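PDB 3OXN: putative transcriptional regulator, LysR family from Vibrio parahaemolyticus, which probably acts as a DNA-binding transcription factor of the LysR family, represented here by its LysR substrate-binding (regulatory) domain, without the DNA-binding part. Local coordinates for residues A[42-47]-A[208-213]. Residues are numbered along the deposited sequence; the frame is centred on the assembly and turned at random.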
ATOM      1  N   TYR A  42       9.261   2.244 -19.078  1.00 44.14           N
ATOM      2  CA  TYR A  42       9.164   3.619 -19.547  1.00 45.99           C
ATOM      3  C   TYR A  42      10.308   3.978 -20.469  1.00 50.05           C
ATOM      4  O   TYR A  42      10.174   4.819 -21.363  1.00 50.26           O
ATOM      5  CB  TYR A  42       9.124   4.579 -18.366  1.00 42.69           C
ATOM      6  CG  TYR A  42       7.730   4.746 -17.839  1.00 45.37           C
ATOM      7  CD1 TYR A  42       6.833   5.579 -18.485  1.00 45.32           C
ATOM      8  CD2 TYR A  42       7.293   4.040 -16.722  1.00 42.59           C
ATOM      9  CE1 TYR A  42       5.558   5.728 -18.027  1.00 45.76           C
ATOM     10  CE2 TYR A  42       6.017   4.185 -16.251  1.00 41.26           C
ATOM     11  CZ  TYR A  42       5.145   5.035 -16.909  1.00 45.00           C
ATOM     12  OH  TYR A  42       3.852   5.211 -16.454  1.00 41.49           O
ATOM     13  N   GLN A  43      11.442   3.339 -20.234  1.00 49.37           N
ATOM     14  CA  GLN A  43      12.577   3.492 -21.112  1.00 50.68           C
ATOM     15  C   GLN A  43      12.182   2.921 -22.468  1.00 52.73           C
ATOM     16  O   GLN A  43      12.464   3.508 -23.514  1.00 54.82           O
ATOM     17  CB  GLN A  43      13.783   2.765 -20.519  1.00 53.29           C
ATOM     18  CG  GLN A  43      14.808   2.291 -21.533  1.00 63.48           C
ATOM     19  CD  GLN A  43      15.482   3.438 -22.261  1.00 69.08           C
ATOM     20  OE1 GLN A  43      15.149   4.615 -22.047  1.00 65.48           O
ATOM     21  NE2 GLN A  43      16.438   3.100 -23.135  1.00 64.70           N
ATOM     22  N   GLU A  44      11.482   1.791 -22.430  1.00 50.76           N
ATOM     23  CA  GLU A  44      11.130   1.038 -23.627  1.00 50.86           C
ATOM     24  C   GLU A  44       9.881   1.592 -24.336  1.00 55.66           C
ATOM     25  O   GLU A  44       9.635   1.281 -25.505  1.00 56.03           O
ATOM     26  CB  GLU A  44      10.939  -0.438 -23.256  1.00 49.80           C
ATOM     27  CG  GLU A  44      11.464  -1.439 -24.278  1.00 53.16           C
ATOM     28  CD  GLU A  44      10.376  -2.349 -24.821  1.00 51.25           C
ATOM     29  OE1 GLU A  44       9.919  -3.228 -24.061  1.00 46.12           O
ATOM     30  OE2 GLU A  44       9.988  -2.195 -26.003  1.00 53.33           O
ATOM     31  N   ALA A  45       9.104   2.416 -23.633  1.00 55.92           N
ATOM     32  CA  ALA A  45       7.851   2.948 -24.174  1.00 53.37           C
ATOM     33  C   ALA A  45       7.487   4.294 -23.547  1.00 56.61           C
ATOM     34  O   ALA A  45       6.477   4.402 -22.852  1.00 56.28           O
ATOM     35  CB  ALA A  45       6.730   1.954 -23.955  1.00 48.06           C
ATOM     36  N   PRO A  46       8.306   5.327 -23.810  1.00 57.90           N
ATOM     37  CA  PRO A  46       8.240   6.666 -23.195  1.00 53.96           C
ATOM     38  C   PRO A  46       6.833   7.270 -23.064  1.00 54.26           C
ATOM     39  O   PRO A  46       6.550   7.936 -22.065  1.00 55.83           O
ATOM     40  CB  PRO A  46       9.086   7.519 -24.139  1.00 53.99           C
ATOM     41  CG  PRO A  46      10.071   6.549 -24.717  1.00 57.21           C
ATOM     42  CD  PRO A  46       9.364   5.235 -24.835  1.00 54.40           C
ATOM     43  N   ASN A  47       5.969   7.055 -24.051  1.00 56.05           N
ATOM     44  CA  ASN A  47       4.630   7.654 -24.033  1.00 55.48           C
ATOM     45  C   ASN A  47       3.655   6.933 -23.120  1.00 52.71           C
ATOM     46  O   ASN A  47       2.594   7.458 -22.787  1.00 53.75           O
ATOM     47  CB  ASN A  47       4.029   7.667 -25.434  1.00 58.50           C
ATOM     48  CG  ASN A  47       4.662   8.700 -26.330  1.00 63.98           C
ATOM     49  OD1 ASN A  47       3.959   9.426 -27.046  1.00 62.03           O
ATOM     50  ND2 ASN A  47       6.001   8.776 -26.303  1.00 61.63           N
ATOM     51  N   GLN A 208      -1.071  -5.642 -24.874  1.00 42.96           N
ATOM     52  CA  GLN A 208      -1.124  -6.479 -23.684  1.00 40.40           C
ATOM     53  C   GLN A 208      -0.128  -7.639 -23.782  1.00 39.80           C
ATOM     54  O   GLN A 208       0.523  -7.984 -22.795  1.00 40.47           O
ATOM     55  CB  GLN A 208      -2.547  -6.995 -23.424  1.00 40.41           C
ATOM     56  CG  GLN A 208      -3.622  -5.909 -23.250  1.00 41.10           C
ATOM     57  CD  GLN A 208      -3.362  -4.951 -22.076  1.00 41.22           C
ATOM     58  OE1 GLN A 208      -2.633  -5.280 -21.138  1.00 43.71           O
ATOM     59  NE2 GLN A 208      -3.968  -3.760 -22.131  1.00 33.86           N
ATOM     60  N   GLU A 209       0.003  -8.246 -24.959  1.00 40.39           N
ATOM     61  CA  GLU A 209       0.988  -9.308 -25.123  1.00 36.95           C
ATOM     62  C   GLU A 209       2.353  -8.705 -24.878  1.00 37.80           C
ATOM     63  O   GLU A 209       3.274  -9.387 -24.447  1.00 41.22           O
ATOM     64  CB  GLU A 209       0.940  -9.928 -26.518  1.00 39.78           C
ATOM     65  CG  GLU A 209      -0.251 -10.826 -26.808  1.00 44.70           C
ATOM     66  CD  GLU A 209      -0.391 -11.134 -28.305  1.00 53.51           C
ATOM     67  OE1 GLU A 209       0.362 -10.537 -29.111  1.00 48.86           O
ATOM     68  OE2 GLU A 209      -1.250 -11.973 -28.678  1.00 56.43           O
ATOM     69  N   TRP A 210       2.487  -7.413 -25.147  1.00 38.45           N
ATOM     70  CA  TRP A 210       3.768  -6.748 -24.950  1.00 38.67           C
ATOM     71  C   TRP A 210       4.011  -6.454 -23.473  1.00 38.29           C
ATOM     72  O   TRP A 210       5.069  -6.773 -22.938  1.00 37.86           O
ATOM     73  CB  TRP A 210       3.868  -5.460 -25.784  1.00 41.95           C
ATOM     74  CG  TRP A 210       5.027  -4.602 -25.371  1.00 41.28           C
ATOM     75  CD1 TRP A 210       6.306  -4.714 -25.792  1.00 40.56           C
ATOM     76  CD2 TRP A 210       5.011  -3.529 -24.421  1.00 44.34           C
ATOM     77  NE1 TRP A 210       7.098  -3.777 -25.175  1.00 40.48           N
ATOM     78  CE2 TRP A 210       6.325  -3.030 -24.327  1.00 40.46           C
ATOM     79  CE3 TRP A 210       4.009  -2.932 -23.638  1.00 41.70           C
ATOM     80  CZ2 TRP A 210       6.674  -1.970 -23.494  1.00 45.24           C
ATOM     81  CZ3 TRP A 210       4.353  -1.872 -22.808  1.00 41.86           C
ATOM     82  CH2 TRP A 210       5.673  -1.401 -22.744  1.00 43.02           C
ATOM     83  N   LEU A 211       3.026  -5.841 -22.822  1.00 39.67           N
ATOM     84  CA  LEU A 211       3.114  -5.533 -21.392  1.00 40.79           C
ATOM     85  C   LEU A 211       3.501  -6.769 -20.597  1.00 35.12           C
ATOM     86  O   LEU A 211       4.433  -6.734 -19.795  1.00 33.93           O
ATOM     87  CB  LEU A 211       1.777  -4.987 -20.853  1.00 40.69           C
ATOM     88  CG  LEU A 211       1.754  -4.114 -19.584  1.00 38.08           C
ATOM     89  CD1 LEU A 211       0.379  -4.120 -18.951  1.00 37.58           C
ATOM     90  CD2 LEU A 211       2.775  -4.549 -18.562  1.00 38.25           C
ATOM     91  N   ARG A 212       2.774  -7.855 -20.820  1.00 32.86           N
ATOM     92  CA  ARG A 212       3.007  -9.074 -20.074  1.00 34.33           C
ATOM     93  C   ARG A 212       4.462  -9.539 -20.168  1.00 36.25           C
ATOM     94  O   ARG A 212       5.088  -9.882 -19.153  1.00 30.45           O
ATOM     95  CB  ARG A 212       2.044 -10.156 -20.529  1.00 32.39           C
ATOM     96  CG  ARG A 212       0.626  -9.782 -20.274  1.00 31.91           C
ATOM     97  CD  ARG A 212      -0.243 -11.002 -20.141  1.00 34.72           C
ATOM     98  NE  ARG A 212      -0.559 -11.579 -21.435  1.00 36.85           N
ATOM     99  CZ  ARG A 212      -1.395 -11.025 -22.303  1.00 36.93           C
ATOM    100  NH1 ARG A 212      -1.986  -9.877 -22.008  1.00 37.65           N
ATOM    101  NH2 ARG A 212      -1.635 -11.612 -23.463  1.00 38.63           N
ATOM    102  N   SER A 213       4.999  -9.510 -21.386  1.00 36.72           N
ATOM    103  CA  SER A 213       6.368  -9.949 -21.640  1.00 38.87           C
ATOM    104  C   SER A 213       7.438  -9.085 -20.963  1.00 38.51           C
ATOM    105  O   SER A 213       8.455  -9.609 -20.479  1.00 37.38           O
ATOM    106  CB  SER A 213       6.635 -10.041 -23.145  1.00 43.77           C
ATOM    107  OG  SER A 213       5.998  -8.975 -23.817  1.00 43.29           O
TER
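The indole of W210 reaches out from helix 206-227 and meets E44 and A45 where helix 28-44 ends. With its CG anti to the backbone N (chi1 167°), the side chain carries the ring away from its own helix backbone toward E44 and A45. Its ring nitrogen NE1 donates to OE1 of E44 at 3.1 Å, meeting that oxygen on its syn side, somewhat out of the carboxylate plane; the N-H...O angle of 137° makes this a bent bond. A second, weak bond runs from W210 NE1 to E44 OE2 at 3.4 Å, so both carboxylate oxygens share one N-H. The carboxylate carbon lies at the indole edge, and the two planes are turned 72° apart. Both helices belong to one α/β lobe of the two-lobed, periplasmic-binding-protein-like fold of the LysR substrate-binding domain. There W210 bridges helix 206-227 and the turn that leads into strand 49-54, and it also packs on F21 of strand 20-25. On the benzo side of the ring, the methyl CB of A45 approaches CH2 of W210 obliquely at 3.7 Å. A45 is the first residue after helix 28-44 to leave helical geometry, and its methyl is directed toward the tryptophan. The same turn faces the second subunit: the carbonyl O of P46 accepts a hydrogen bond from K142 of that neighbouring chain.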